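Local coordinates for protein folylpolyglutamate synthase/dihydrofolate synthase (Thermotoga maritima, PDB 1O5Z) that probably joins glutamate to dihydropteroate and to the growing polyglutamate tail of tetrahydrofolate, in ATP-driven ligase reactions that use magnesium, at residues Gly306-Leu311 with Met317-Gly322; Glu330-Ser335 with Val416-Leu421; Pro87-Phe92 with Tyr426-Leu431. All coordinates share one frame; numbering follows the deposited sequence.

The three contacts run from backbone pairing to domain packing. Contact 1 is a buried hairpin on the sheet that carries strands 316-320 and 414-418, held mainly by backbone hydrogen bonds. Contact 2 is also buried but small and apolar: helix 326-339 lowers one leucine onto strand 414-418 of that sheet, and Asp321 O and Thr418 OG1 tie it to contact 1. Contact 3, only partly buried, brings a loop of the Mur ligase middle domain against helix 421-433, through one water and Leu89 against the aliphatic part of Arg428. Arg428 belongs to contact 3, yet its salt bridge goes to Glu309 of contact 1, so the guanidinium joins contact 3 to contact 1.

Contact 1: residues Gly306-Leu311 with Met317-Gly322; sequences GRFEIL and MYILDG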
ATOM      1  N   GLY A 306      -3.688   1.037   7.579  1.00 48.28           N
ATOM      2  CA  GLY A 306      -2.718   1.763   8.370  1.00 48.73           C
ATOM      3  C   GLY A 306      -2.283   3.074   7.759  1.00 49.28           C
ATOM      4  O   GLY A 306      -1.302   3.643   8.184  1.00 48.82           O
ATOM      5  N   ARG A 307      -3.028   3.554   6.773  1.00 49.77           N
ATOM      6  CA  ARG A 307      -2.698   4.755   6.111  1.00 50.82           C
ATOM      7  C   ARG A 307      -3.821   5.720   6.435  1.00 50.56           C
ATOM      8  O   ARG A 307      -4.768   5.870   5.689  1.00 50.88           O
ATOM      9  CB  ARG A 307      -2.606   4.468   4.623  1.00 51.42           C
ATOM     10  CG  ARG A 307      -1.456   3.455   4.246  1.00 55.27           C
ATOM     11  CD  ARG A 307      -0.120   4.094   3.869  1.00 58.70           C
ATOM     12  NE  ARG A 307      -0.361   5.515   3.710  1.00 61.63           N
ATOM     13  CZ  ARG A 307       0.241   6.314   2.850  1.00 64.65           C
ATOM     14  NH1 ARG A 307       1.207   5.882   2.047  1.00 69.19           N
ATOM     15  NH2 ARG A 307      -0.111   7.589   2.812  1.00 62.58           N
ATOM     16  N   PHE A 308      -3.687   6.369   7.580  1.00 50.50           N
ATOM     17  CA  PHE A 308      -4.683   7.313   8.131  1.00 49.50           C
ATOM     18  C   PHE A 308      -6.002   6.656   8.094  1.00 48.22           C
ATOM     19  O   PHE A 308      -6.979   7.173   7.532  1.00 45.28           O
ATOM     20  CB  PHE A 308      -4.732   8.688   7.444  1.00 49.80           C
ATOM     21  CG  PHE A 308      -5.452   9.727   8.279  1.00 50.27           C
ATOM     22  CD1 PHE A 308      -4.932  10.132   9.496  1.00 48.98           C
ATOM     23  CD2 PHE A 308      -6.670  10.251   7.878  1.00 50.81           C
ATOM     24  CE1 PHE A 308      -5.580  11.056  10.267  1.00 47.89           C
ATOM     25  CE2 PHE A 308      -7.317  11.180   8.670  1.00 51.76           C
ATOM     26  CZ  PHE A 308      -6.768  11.554   9.881  1.00 48.81           C
ATOM     27  N   GLU A 309      -5.962   5.490   8.720  1.00 47.58           N
ATOM     28  CA  GLU A 309      -7.070   4.602   8.828  1.00 48.26           C
ATOM     29  C   GLU A 309      -7.715   4.878  10.152  1.00 49.02           C
ATOM     30  O   GLU A 309      -7.048   4.799  11.177  1.00 49.39           O
ATOM     31  CB  GLU A 309      -6.579   3.150   8.844  1.00 47.66           C
ATOM     32  CG  GLU A 309      -7.585   2.243   8.239  1.00 46.34           C
ATOM     33  CD  GLU A 309      -7.320   0.810   8.524  1.00 45.41           C
ATOM     34  OE1 GLU A 309      -6.154   0.467   8.810  1.00 44.41           O
ATOM     35  OE2 GLU A 309      -8.301   0.048   8.466  1.00 42.95           O
ATOM     36  N   ILE A 310      -8.999   5.181  10.135  1.00 50.09           N
ATOM     37  CA  ILE A 310      -9.738   5.362  11.362  1.00 52.16           C
ATOM     38  C   ILE A 310     -10.666   4.186  11.530  1.00 52.61           C
ATOM     39  O   ILE A 310     -11.477   3.934  10.654  1.00 53.48           O
ATOM     40  CB  ILE A 310     -10.556   6.699  11.332  1.00 52.87           C
ATOM     41  CG1 ILE A 310      -9.618   7.903  11.361  1.00 52.31           C
ATOM     42  CG2 ILE A 310     -11.511   6.773  12.530  1.00 54.33           C
ATOM     43  CD1 ILE A 310      -9.332   8.402  10.068  1.00 53.40           C
ATOM     44  N   LEU A 311     -10.569   3.505  12.665  1.00 53.55           N
ATOM     45  CA  LEU A 311     -11.398   2.377  13.007  1.00 54.86           C
ATOM     46  C   LEU A 311     -12.152   2.697  14.282  1.00 55.74           C
ATOM     47  O   LEU A 311     -11.533   2.911  15.304  1.00 55.95           O
ATOM     48  CB  LEU A 311     -10.532   1.150  13.306  1.00 55.30           C
ATOM     49  CG  LEU A 311     -10.318   0.025  12.305  1.00 57.61           C
ATOM     50  CD1 LEU A 311      -9.592  -1.120  13.030  1.00 58.93           C
ATOM     51  CD2 LEU A 311     -11.616  -0.487  11.680  1.00 60.32           C
ATOM     52  N   MET A 317     -12.591   5.664  18.820  1.00 56.02           N
ATOM     53  CA  MET A 317     -11.901   5.837  17.556  1.00 56.42           C
ATOM     54  C   MET A 317     -10.455   5.607  17.744  1.00 53.92           C
ATOM     55  O   MET A 317      -9.889   6.066  18.729  1.00 52.79           O
ATOM     56  CB  MET A 317     -11.990   7.235  17.022  1.00 55.74           C
ATOM     57  CG  MET A 317     -13.334   7.732  16.921  1.00 59.62           C
ATOM     58  SD  MET A 317     -13.481   8.614  15.365  1.00 63.75           S
ATOM     59  CE  MET A 317     -13.990   7.170  14.390  1.00 64.70           C
ATOM     60  N   TYR A 318      -9.881   4.956  16.741  1.00 52.29           N
ATOM     61  CA  TYR A 318      -8.454   4.762  16.589  1.00 51.51           C
ATOM     62  C   TYR A 318      -8.001   5.328  15.266  1.00 51.16           C
ATOM     63  O   TYR A 318      -8.582   5.037  14.244  1.00 51.14           O
ATOM     64  CB  TYR A 318      -8.136   3.285  16.606  1.00 51.27           C
ATOM     65  CG  TYR A 318      -8.425   2.690  17.928  1.00 48.98           C
ATOM     66  CD1 TYR A 318      -9.649   2.100  18.191  1.00 49.72           C
ATOM     67  CD2 TYR A 318      -7.486   2.741  18.918  1.00 48.30           C
ATOM     68  CE1 TYR A 318      -9.924   1.588  19.425  1.00 49.94           C
ATOM     69  CE2 TYR A 318      -7.739   2.224  20.169  1.00 49.64           C
ATOM     70  CZ  TYR A 318      -8.947   1.645  20.417  1.00 50.29           C
ATOM     71  OH  TYR A 318      -9.180   1.166  21.672  1.00 49.67           O
ATOM     72  N   ILE A 319      -6.957   6.142  15.294  1.00 50.74           N
ATOM     73  CA  ILE A 319      -6.334   6.631  14.085  1.00 50.01           C
ATOM     74  C   ILE A 319      -5.062   5.806  13.936  1.00 49.62           C
ATOM     75  O   ILE A 319      -4.117   5.989  14.676  1.00 48.51           O
ATOM     76  CB  ILE A 319      -6.056   8.138  14.173  1.00 48.97           C
ATOM     77  CG1 ILE A 319      -7.368   8.903  14.421  1.00 49.14           C
ATOM     78  CG2 ILE A 319      -5.449   8.637  12.856  1.00 49.39           C
ATOM     79  CD1 ILE A 319      -7.771   9.153  15.883  1.00 48.21           C
ATOM     80  N   LEU A 320      -5.096   4.861  12.999  1.00 49.76           N
ATOM     81  CA  LEU A 320      -3.988   3.970  12.762  1.00 50.13           C
ATOM     82  C   LEU A 320      -3.218   4.578  11.620  1.00 50.09           C
ATOM     83  O   LEU A 320      -3.711   4.666  10.504  1.00 50.17           O
ATOM     84  CB  LEU A 320      -4.477   2.558  12.394  1.00 50.55           C
ATOM     85  CG  LEU A 320      -5.464   1.927  13.418  1.00 51.08           C
ATOM     86  CD1 LEU A 320      -6.094   0.628  12.909  1.00 52.88           C
ATOM     87  CD2 LEU A 320      -4.816   1.743  14.748  1.00 49.30           C
ATOM     88  N   ASP A 321      -1.998   5.011  11.904  1.00 50.09           N
ATOM     89  CA  ASP A 321      -1.160   5.518  10.873  1.00 50.31           C
ATOM     90  C   ASP A 321       0.250   5.081  11.092  1.00 50.33           C
ATOM     91  O   ASP A 321       0.845   5.388  12.131  1.00 50.63           O
ATOM     92  CB  ASP A 321      -1.240   7.033  10.834  1.00 50.54           C
ATOM     93  CG  ASP A 321      -0.626   7.606   9.571  1.00 52.80           C
ATOM     94  OD1 ASP A 321      -1.404   8.134   8.734  1.00 57.07           O
ATOM     95  OD2 ASP A 321       0.616   7.582   9.334  1.00 55.03           O
ATOM     96  N   GLY A 322       0.800   4.412  10.091  1.00 50.25           N
ATOM     97  CA  GLY A 322       2.131   3.876  10.180  1.00 50.95           C
ATOM     98  C   GLY A 322       3.276   4.862  10.046  1.00 51.76           C
ATOM     99  O   GLY A 322       4.417   4.406   9.957  1.00 52.88           O
TER
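Glu309 faces Leu320, Ile310 faces Ile319 and Leu311 faces Tyr318 in an antiparallel strand pairing at the edge of the six-stranded mixed sheet. Glu309 and Leu320 exchange both backbone bonds, the tighter running from Leu320 N to Glu309 O (2.7 Å), almost straight out from the carbonyl; Leu311 and Tyr318 form a second such pair. Beyond the strands, Gly322 N reaches Gly306 O at 2.9 Å, in the plane of that carbonyl.

On the face with Ile310 and Ile319, the two isoleucines lie side by side, CG1 to CG1 at 3.9 Å. The Phe308 ring swings onto this side because its CG stands anti to the backbone N (chi1 -163°); its CE1 meets Ile319 CG2 at 3.5 Å, while Ile310 CD1 covers one ring face towards the rim. On the other face, the extended Glu309 chain crosses Leu320. Its OE1 accepts Gly306 N (2.8 Å) on the anti side, 34° out of the carboxylate plane, and OE2 makes a salt bridge with Arg428. With an alanine in place of Glu309, Gly306 N and the Arg428 guanidinium would probably both lose their carboxylate mate. Phe308 and Glu309 both sit opposite Leu320, making a G1 beta bulge at the open end of a beta hairpin in the glutamate ligase domain of this Mur ligase relative.

Contact 2: residues Glu330-Ser335 with Val416-Leu421; sequences ESLVRS and VVTGSL. With SO4 (sulfate ion), chain D.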
ATOM      1  N   GLU A 330       4.469  14.539  10.104  1.00 45.10           N
ATOM      2  CA  GLU A 330       3.963  15.857   9.742  1.00 45.69           C
ATOM      3  C   GLU A 330       2.670  15.736   8.923  1.00 45.33           C
ATOM      4  O   GLU A 330       1.741  16.494   9.135  1.00 45.78           O
ATOM      5  CB  GLU A 330       5.046  16.596   8.957  1.00 46.29           C
ATOM      6  CG  GLU A 330       4.780  18.067   8.652  1.00 49.06           C
ATOM      7  CD  GLU A 330       5.256  18.976   9.772  1.00 54.03           C
ATOM      8  OE1 GLU A 330       4.692  18.847  10.908  1.00 58.67           O
ATOM      9  OE2 GLU A 330       6.198  19.784   9.519  1.00 53.34           O
ATOM     10  N   SER A 331       2.612  14.795   7.988  1.00 44.98           N
ATOM     11  CA  SER A 331       1.372  14.532   7.234  1.00 45.46           C
ATOM     12  C   SER A 331       0.241  14.036   8.110  1.00 44.94           C
ATOM     13  O   SER A 331      -0.923  14.352   7.874  1.00 45.28           O
ATOM     14  CB  SER A 331       1.579  13.439   6.187  1.00 45.40           C
ATOM     15  OG  SER A 331       2.410  13.924   5.191  1.00 47.89           O
ATOM     16  N   LEU A 332       0.587  13.204   9.079  1.00 43.64           N
ATOM     17  CA  LEU A 332      -0.398  12.689   9.976  1.00 42.93           C
ATOM     18  C   LEU A 332      -1.071  13.855  10.670  1.00 42.43           C
ATOM     19  O   LEU A 332      -2.272  13.917  10.724  1.00 42.24           O
ATOM     20  CB  LEU A 332       0.240  11.730  10.995  1.00 42.50           C
ATOM     21  CG  LEU A 332      -0.727  11.258  12.079  1.00 42.71           C
ATOM     22  CD1 LEU A 332      -1.901  10.562  11.374  1.00 44.73           C
ATOM     23  CD2 LEU A 332      -0.071  10.347  13.054  1.00 43.55           C
ATOM     24  N   VAL A 333      -0.270  14.787  11.166  1.00 42.25           N
ATOM     25  CA  VAL A 333      -0.750  15.870  11.986  1.00 42.17           C
ATOM     26  C   VAL A 333      -1.646  16.785  11.196  1.00 42.50           C
ATOM     27  O   VAL A 333      -2.607  17.320  11.724  1.00 41.44           O
ATOM     28  CB  VAL A 333       0.439  16.682  12.535  1.00 42.29           C
ATOM     29  CG1 VAL A 333      -0.021  18.037  13.082  1.00 43.81           C
ATOM     30  CG2 VAL A 333       1.219  15.895  13.589  1.00 42.77           C
ATOM     31  N   ARG A 334      -1.287  16.995   9.934  1.00 43.73           N
ATOM     32  CA  ARG A 334      -2.106  17.734   8.980  1.00 44.44           C
ATOM     33  C   ARG A 334      -3.461  17.084   8.827  1.00 44.07           C
ATOM     34  O   ARG A 334      -4.492  17.729   8.876  1.00 44.02           O
ATOM     35  CB  ARG A 334      -1.449  17.735   7.610  1.00 45.22           C
ATOM     36  CG  ARG A 334      -0.152  18.470   7.571  1.00 48.82           C
ATOM     37  CD  ARG A 334       0.175  19.111   6.227  1.00 52.64           C
ATOM     38  NE  ARG A 334       1.180  20.155   6.436  1.00 55.94           N
ATOM     39  CZ  ARG A 334       2.500  19.968   6.427  1.00 57.39           C
ATOM     40  NH1 ARG A 334       2.999  18.753   6.182  1.00 58.91           N
ATOM     41  NH2 ARG A 334       3.324  21.001   6.650  1.00 56.03           N
ATOM     42  N   SER A 335      -3.443  15.794   8.600  1.00 43.78           N
ATOM     43  CA  SER A 335      -4.670  15.018   8.511  1.00 44.25           C
ATOM     44  C   SER A 335      -5.518  15.053   9.794  1.00 44.08           C
ATOM     45  O   SER A 335      -6.726  15.244   9.733  1.00 43.80           O
ATOM     46  CB  SER A 335      -4.315  13.585   8.103  1.00 44.11           C
ATOM     47  OG  SER A 335      -3.981  13.601   6.717  1.00 44.94           O
ATOM     48  N   VAL A 416      -4.468   7.965  18.564  1.00 43.93           N
ATOM     49  CA  VAL A 416      -3.592   7.874  17.422  1.00 43.93           C
ATOM     50  C   VAL A 416      -2.509   6.853  17.767  1.00 44.86           C
ATOM     51  O   VAL A 416      -1.769   7.030  18.708  1.00 44.66           O
ATOM     52  CB  VAL A 416      -2.930   9.229  17.095  1.00 44.09           C
ATOM     53  CG1 VAL A 416      -1.894   9.055  15.978  1.00 44.64           C
ATOM     54  CG2 VAL A 416      -3.970  10.289  16.728  1.00 43.24           C
ATOM     55  N   VAL A 417      -2.444   5.773  16.986  1.00 45.96           N
ATOM     56  CA  VAL A 417      -1.431   4.753  17.127  1.00 45.69           C
ATOM     57  C   VAL A 417      -0.451   4.900  15.949  1.00 46.30           C
ATOM     58  O   VAL A 417      -0.795   4.689  14.795  1.00 46.77           O
ATOM     59  CB  VAL A 417      -2.080   3.338  17.154  1.00 45.83           C
ATOM     60  CG1 VAL A 417      -1.017   2.264  17.311  1.00 46.00           C
ATOM     61  CG2 VAL A 417      -3.086   3.233  18.281  1.00 43.58           C
ATOM     62  N   THR A 418       0.790   5.232  16.251  1.00 46.71           N
ATOM     63  CA  THR A 418       1.734   5.553  15.222  1.00 46.86           C
ATOM     64  C   THR A 418       3.192   5.368  15.674  1.00 45.93           C
ATOM     65  O   THR A 418       3.460   5.024  16.797  1.00 45.97           O
ATOM     66  CB  THR A 418       1.423   7.032  14.755  1.00 46.88           C
ATOM     67  OG1 THR A 418       2.168   7.322  13.588  1.00 49.01           O
ATOM     68  CG2 THR A 418       1.874   8.104  15.735  1.00 47.32           C
ATOM     69  N   GLY A 419       4.128   5.594  14.771  1.00 45.57           N
ATOM     70  CA  GLY A 419       5.556   5.507  15.076  1.00 44.63           C
ATOM     71  C   GLY A 419       6.260   4.426  14.302  1.00 44.00           C
ATOM     72  O   GLY A 419       7.450   4.528  14.049  1.00 44.88           O
ATOM     73  N   SER A 420       5.504   3.406  13.906  1.00 43.96           N
ATOM     74  CA  SER A 420       6.044   2.138  13.428  1.00 44.24           C
ATOM     75  C   SER A 420       4.940   1.372  12.740  1.00 44.54           C
ATOM     76  O   SER A 420       3.870   1.252  13.285  1.00 45.07           O
ATOM     77  CB  SER A 420       6.538   1.317  14.613  1.00 44.55           C
ATOM     78  OG  SER A 420       6.705  -0.051  14.297  1.00 44.96           O
ATOM     79  N   LEU A 421       5.212   0.886  11.530  1.00 45.80           N
ATOM     80  CA  LEU A 421       4.332  -0.014  10.787  1.00 46.10           C
ATOM     81  C   LEU A 421       4.095  -1.348  11.479  1.00 46.21           C
ATOM     82  O   LEU A 421       2.991  -1.856  11.464  1.00 45.55           O
ATOM     83  CB  LEU A 421       4.938  -0.266   9.425  1.00 46.37           C
ATOM     84  CG  LEU A 421       4.839   0.955   8.492  1.00 47.60           C
ATOM     85  CD1 LEU A 421       5.604   0.748   7.227  1.00 47.78           C
ATOM     86  CD2 LEU A 421       3.381   1.203   8.140  1.00 49.96           C
TER
HETATM   87  S   SO4 D 503       8.774   0.171  11.357  1.00 51.68           S
HETATM   88  O1  SO4 D 503       9.037   0.544  12.731  1.00 53.15           O
HETATM   89  O2  SO4 D 503      10.009  -0.153  10.662  1.00 55.15           O
HETATM   90  O3  SO4 D 503       7.960  -1.026  11.319  1.00 53.04           O
HETATM   91  O4  SO4 D 503       8.076   1.295  10.728  1.00 53.29           O
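Leu332 CG stands anti to the backbone N (chi1 174°), and with chi2 at 58° the CD2 branch carries the chain on outward until it meets Val416 and Thr418. In Thr418, OG1 takes the position anti to the backbone N (chi1 -170°), which pushes CG2 into the crowded position between N and the carbonyl carbon.

One methyl does all the touching from the helix. Leu332 CD2 passes Val416 CG1 at 3.7 Å, the two side chains sliding by in opposite directions, and meets Thr418 tip to tip, with OG1 3.8 Å away. That hydroxyl is not wasted on the apolar neighbour, since it is hydrogen-bonded to Asp321 O of segment 317-322. This is helix-on-sheet packing in a beta-alpha-beta crossover: helix 326-339 links strands 316-320 and 345-349, and strand 414-418 lies between them in parallel.

Past the strand, Ser420 N-caps helix 421-433, its OG bound to Leu423 N. A sulfate, probably from the crystallisation liquor, sits at the same helix start, taking Ser420 OG on O1 (2.9 Å) and Leu421 N on O4 (3.0 Å), with Phe422 N as a further donor; the helix dipole would probably favour an anion there.

Contact 3: residues Pro87-Phe92 with Tyr426-Leu431; sequences PHLSTF and YVREFL
Ser90 gives up the most surface in this contact, with Arg428 next and Leu89 and Glu429 close behind. The loop and the helix come nearest at Ser90 and Glu429, whose CA atoms are 6.1 Å apart, and no direct hydrogen bond joins the two segments. What bridges them is one water, which donates to Ser90 OG at a short 2.5 Å and accepts from Arg428 NH1 at 3.1 Å. Ser90 OG is turned to the helix by a chi1 of -60°, which sets it anti to its own carbonyl carbon. As it also gives its proton to Gly425 O, one turn back on the same helix, the hydroxyl is gripped as donor and as acceptor at once. Glu429 CB lies 4.1 Å from Ser90 OG, a packing contact of the aliphatic stem.

Arg428 works along its length. The chain is extended from CG to NE, and Leu89 crosses it at about a right angle, CD2 resting 3.8 Å from Arg428 CD. Beyond that aliphatic shaft the guanidinium turns aside (chi4 -82°), which lets NH1 donate to the water while NH2 makes its salt bridge with Glu309 OE2.

Both sides have further polar ties, the Glu429 carboxylate to Trp440 NE1 and Asn437 N, and the backbone N atoms of Leu89 and Ser90 to the carboxylate of Glu94. The loop lies between strands 81-84 and 96-98 of the middle domain and backs onto helix 12-23 through Phe92, while helix 421-433, reached across the domain boundary, also packs on strand 316-320, where Arg428 meets Leu320 and Leu431 meets Tyr318.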
ATOM      1  N   PRO A  87       4.132  -3.533   0.871  1.00 45.12           N
ATOM      2  CA  PRO A  87       4.504  -4.759   1.561  1.00 46.03           C
ATOM      3  C   PRO A  87       3.219  -5.273   2.251  1.00 46.14           C
ATOM      4  O   PRO A  87       2.176  -5.252   1.628  1.00 48.00           O
ATOM      5  CB  PRO A  87       5.595  -4.282   2.512  1.00 45.68           C
ATOM      6  CG  PRO A  87       5.146  -2.824   2.834  1.00 46.51           C
ATOM      7  CD  PRO A  87       4.326  -2.344   1.700  1.00 45.76           C
ATOM      8  N   HIS A  88       3.239  -5.715   3.497  1.00 45.28           N
ATOM      9  CA  HIS A  88       1.995  -5.955   4.174  1.00 43.52           C
ATOM     10  C   HIS A  88       2.123  -5.325   5.502  1.00 43.11           C
ATOM     11  O   HIS A  88       3.230  -5.019   5.933  1.00 43.16           O
ATOM     12  CB  HIS A  88       1.687  -7.457   4.308  1.00 43.81           C
ATOM     13  CG  HIS A  88       2.689  -8.239   5.118  1.00 40.78           C
ATOM     14  ND1 HIS A  88       3.678  -9.011   4.536  1.00 41.10           N
ATOM     15  CD2 HIS A  88       2.837  -8.390   6.456  1.00 39.32           C
ATOM     16  CE1 HIS A  88       4.378  -9.618   5.489  1.00 36.30           C
ATOM     17  NE2 HIS A  88       3.890  -9.250   6.660  1.00 33.99           N
ATOM     18  N   LEU A  89       0.979  -5.200   6.165  1.00 42.66           N
ATOM     19  CA  LEU A  89       0.864  -4.586   7.472  1.00 43.32           C
ATOM     20  C   LEU A  89       0.779  -5.624   8.604  1.00 42.65           C
ATOM     21  O   LEU A  89       1.577  -5.612   9.541  1.00 43.04           O
ATOM     22  CB  LEU A  89      -0.373  -3.674   7.457  1.00 43.49           C
ATOM     23  CG  LEU A  89      -0.396  -2.679   8.590  1.00 44.57           C
ATOM     24  CD1 LEU A  89       0.767  -1.701   8.456  1.00 45.85           C
ATOM     25  CD2 LEU A  89      -1.739  -1.978   8.642  1.00 43.73           C
ATOM     26  N   SER A  90      -0.183  -6.538   8.493  1.00 42.61           N
ATOM     27  CA  SER A  90      -0.480  -7.495   9.562  1.00 41.83           C
ATOM     28  C   SER A  90      -0.230  -8.928   9.131  1.00 41.96           C
ATOM     29  O   SER A  90       0.319  -9.706   9.896  1.00 43.03           O
ATOM     30  CB  SER A  90      -1.917  -7.356  10.019  1.00 41.99           C
ATOM     31  OG  SER A  90      -2.186  -6.073  10.515  1.00 39.94           O
ATOM     32  N   THR A  91      -0.617  -9.284   7.909  1.00 42.28           N
ATOM     33  CA  THR A  91      -0.357 -10.609   7.426  1.00 42.14           C
ATOM     34  C   THR A  91       0.147 -10.569   6.026  1.00 42.49           C
ATOM     35  O   THR A  91      -0.297  -9.793   5.212  1.00 44.72           O
ATOM     36  CB  THR A  91      -1.590 -11.528   7.500  1.00 42.39           C
ATOM     37  OG1 THR A  91      -1.269 -12.745   6.810  1.00 38.73           O
ATOM     38  CG2 THR A  91      -2.768 -10.948   6.717  1.00 41.48           C
ATOM     39  N   PHE A  92       1.100 -11.445   5.758  1.00 43.02           N
ATOM     40  CA  PHE A  92       1.641 -11.660   4.436  1.00 42.36           C
ATOM     41  C   PHE A  92       0.560 -11.820   3.374  1.00 42.32           C
ATOM     42  O   PHE A  92       0.743 -11.429   2.228  1.00 41.56           O
ATOM     43  CB  PHE A  92       2.538 -12.895   4.492  1.00 42.51           C
ATOM     44  CG  PHE A  92       3.008 -13.342   3.176  1.00 41.25           C
ATOM     45  CD1 PHE A  92       4.235 -12.892   2.669  1.00 43.16           C
ATOM     46  CD2 PHE A  92       2.236 -14.208   2.427  1.00 42.45           C
ATOM     47  CE1 PHE A  92       4.702 -13.324   1.411  1.00 41.55           C
ATOM     48  CE2 PHE A  92       2.664 -14.642   1.190  1.00 43.15           C
ATOM     49  CZ  PHE A  92       3.916 -14.204   0.675  1.00 43.21           C
ATOM     50  N   TYR A 426       0.269  -4.589  14.165  1.00 44.38           N
ATOM     51  CA  TYR A 426       0.029  -5.430  15.326  1.00 45.00           C
ATOM     52  C   TYR A 426      -1.226  -5.057  16.076  1.00 44.48           C
ATOM     53  O   TYR A 426      -2.051  -5.883  16.400  1.00 45.09           O
ATOM     54  CB  TYR A 426       1.225  -5.283  16.243  1.00 45.37           C
ATOM     55  CG  TYR A 426       1.228  -6.141  17.501  1.00 45.07           C
ATOM     56  CD1 TYR A 426       1.658  -7.474  17.487  1.00 42.95           C
ATOM     57  CD2 TYR A 426       0.848  -5.587  18.720  1.00 45.30           C
ATOM     58  CE1 TYR A 426       1.684  -8.190  18.650  1.00 41.40           C
ATOM     59  CE2 TYR A 426       0.853  -6.306  19.855  1.00 43.20           C
ATOM     60  CZ  TYR A 426       1.273  -7.591  19.827  1.00 43.14           C
ATOM     61  OH  TYR A 426       1.272  -8.233  21.031  1.00 43.12           O
ATOM     62  N   VAL A 427      -1.356  -3.789  16.349  1.00 45.38           N
ATOM     63  CA  VAL A 427      -2.557  -3.244  16.991  1.00 45.96           C
ATOM     64  C   VAL A 427      -3.824  -3.358  16.134  1.00 45.08           C
ATOM     65  O   VAL A 427      -4.889  -3.654  16.621  1.00 45.67           O
ATOM     66  CB  VAL A 427      -2.297  -1.776  17.357  1.00 46.29           C
ATOM     67  CG1 VAL A 427      -3.593  -1.062  17.768  1.00 48.85           C
ATOM     68  CG2 VAL A 427      -1.234  -1.717  18.468  1.00 46.95           C
ATOM     69  N   ARG A 428      -3.711  -3.091  14.845  1.00 44.92           N
ATOM     70  CA  ARG A 428      -4.810  -3.265  13.941  1.00 43.63           C
ATOM     71  C   ARG A 428      -5.252  -4.682  13.970  1.00 43.96           C
ATOM     72  O   ARG A 428      -6.443  -4.968  13.922  1.00 44.13           O
ATOM     73  CB  ARG A 428      -4.384  -2.916  12.532  1.00 44.34           C
ATOM     74  CG  ARG A 428      -5.544  -2.719  11.606  1.00 43.53           C
ATOM     75  CD  ARG A 428      -5.187  -2.683  10.160  1.00 43.81           C
ATOM     76  NE  ARG A 428      -6.364  -2.238   9.431  1.00 41.89           N
ATOM     77  CZ  ARG A 428      -7.338  -3.037   9.107  1.00 43.31           C
ATOM     78  NH1 ARG A 428      -7.226  -4.318   9.353  1.00 40.72           N
ATOM     79  NH2 ARG A 428      -8.400  -2.583   8.462  1.00 45.17           N
ATOM     80  N   GLU A 429      -4.308  -5.607  14.002  1.00 43.97           N
ATOM     81  CA  GLU A 429      -4.732  -6.985  13.956  1.00 45.08           C
ATOM     82  C   GLU A 429      -5.564  -7.312  15.204  1.00 44.46           C
ATOM     83  O   GLU A 429      -6.570  -7.997  15.136  1.00 45.01           O
ATOM     84  CB  GLU A 429      -3.573  -7.962  13.834  1.00 45.01           C
ATOM     85  CG  GLU A 429      -4.091  -9.342  13.425  1.00 45.88           C
ATOM     86  CD  GLU A 429      -3.032 -10.386  13.281  1.00 47.55           C
ATOM     87  OE1 GLU A 429      -1.880 -10.005  13.333  1.00 53.08           O
ATOM     88  OE2 GLU A 429      -3.365 -11.604  13.141  1.00 51.47           O
ATOM     89  N   PHE A 430      -5.135  -6.822  16.340  1.00 43.84           N
ATOM     90  CA  PHE A 430      -5.807  -7.176  17.543  1.00 43.25           C
ATOM     91  C   PHE A 430      -7.149  -6.534  17.632  1.00 42.60           C
ATOM     92  O   PHE A 430      -8.106  -7.139  18.078  1.00 42.25           O
ATOM     93  CB  PHE A 430      -4.982  -6.828  18.749  1.00 42.67           C
ATOM     94  CG  PHE A 430      -5.447  -7.536  19.973  1.00 43.23           C
ATOM     95  CD1 PHE A 430      -5.110  -8.861  20.175  1.00 41.80           C
ATOM     96  CD2 PHE A 430      -6.252  -6.887  20.906  1.00 44.14           C
ATOM     97  CE1 PHE A 430      -5.560  -9.528  21.294  1.00 42.44           C
ATOM     98  CE2 PHE A 430      -6.702  -7.556  22.029  1.00 43.47           C
ATOM     99  CZ  PHE A 430      -6.367  -8.867  22.222  1.00 41.95           C
ATOM    100  N   LEU A 431      -7.214  -5.301  17.179  1.00 43.14           N
ATOM    101  CA  LEU A 431      -8.451  -4.562  17.173  1.00 42.86           C
ATOM    102  C   LEU A 431      -9.504  -5.179  16.272  1.00 42.40           C
ATOM    103  O   LEU A 431     -10.709  -5.170  16.571  1.00 42.72           O
ATOM    104  CB  LEU A 431      -8.162  -3.131  16.699  1.00 43.50           C
ATOM    105  CG  LEU A 431      -7.633  -2.126  17.739  1.00 42.93           C
ATOM    106  CD1 LEU A 431      -7.364  -0.796  17.079  1.00 43.47           C
ATOM    107  CD2 LEU A 431      -8.587  -1.990  18.925  1.00 41.43           C
TER
HETATM  108  O   HOH W   1      -4.636  -5.903  10.048  1.00 34.26           O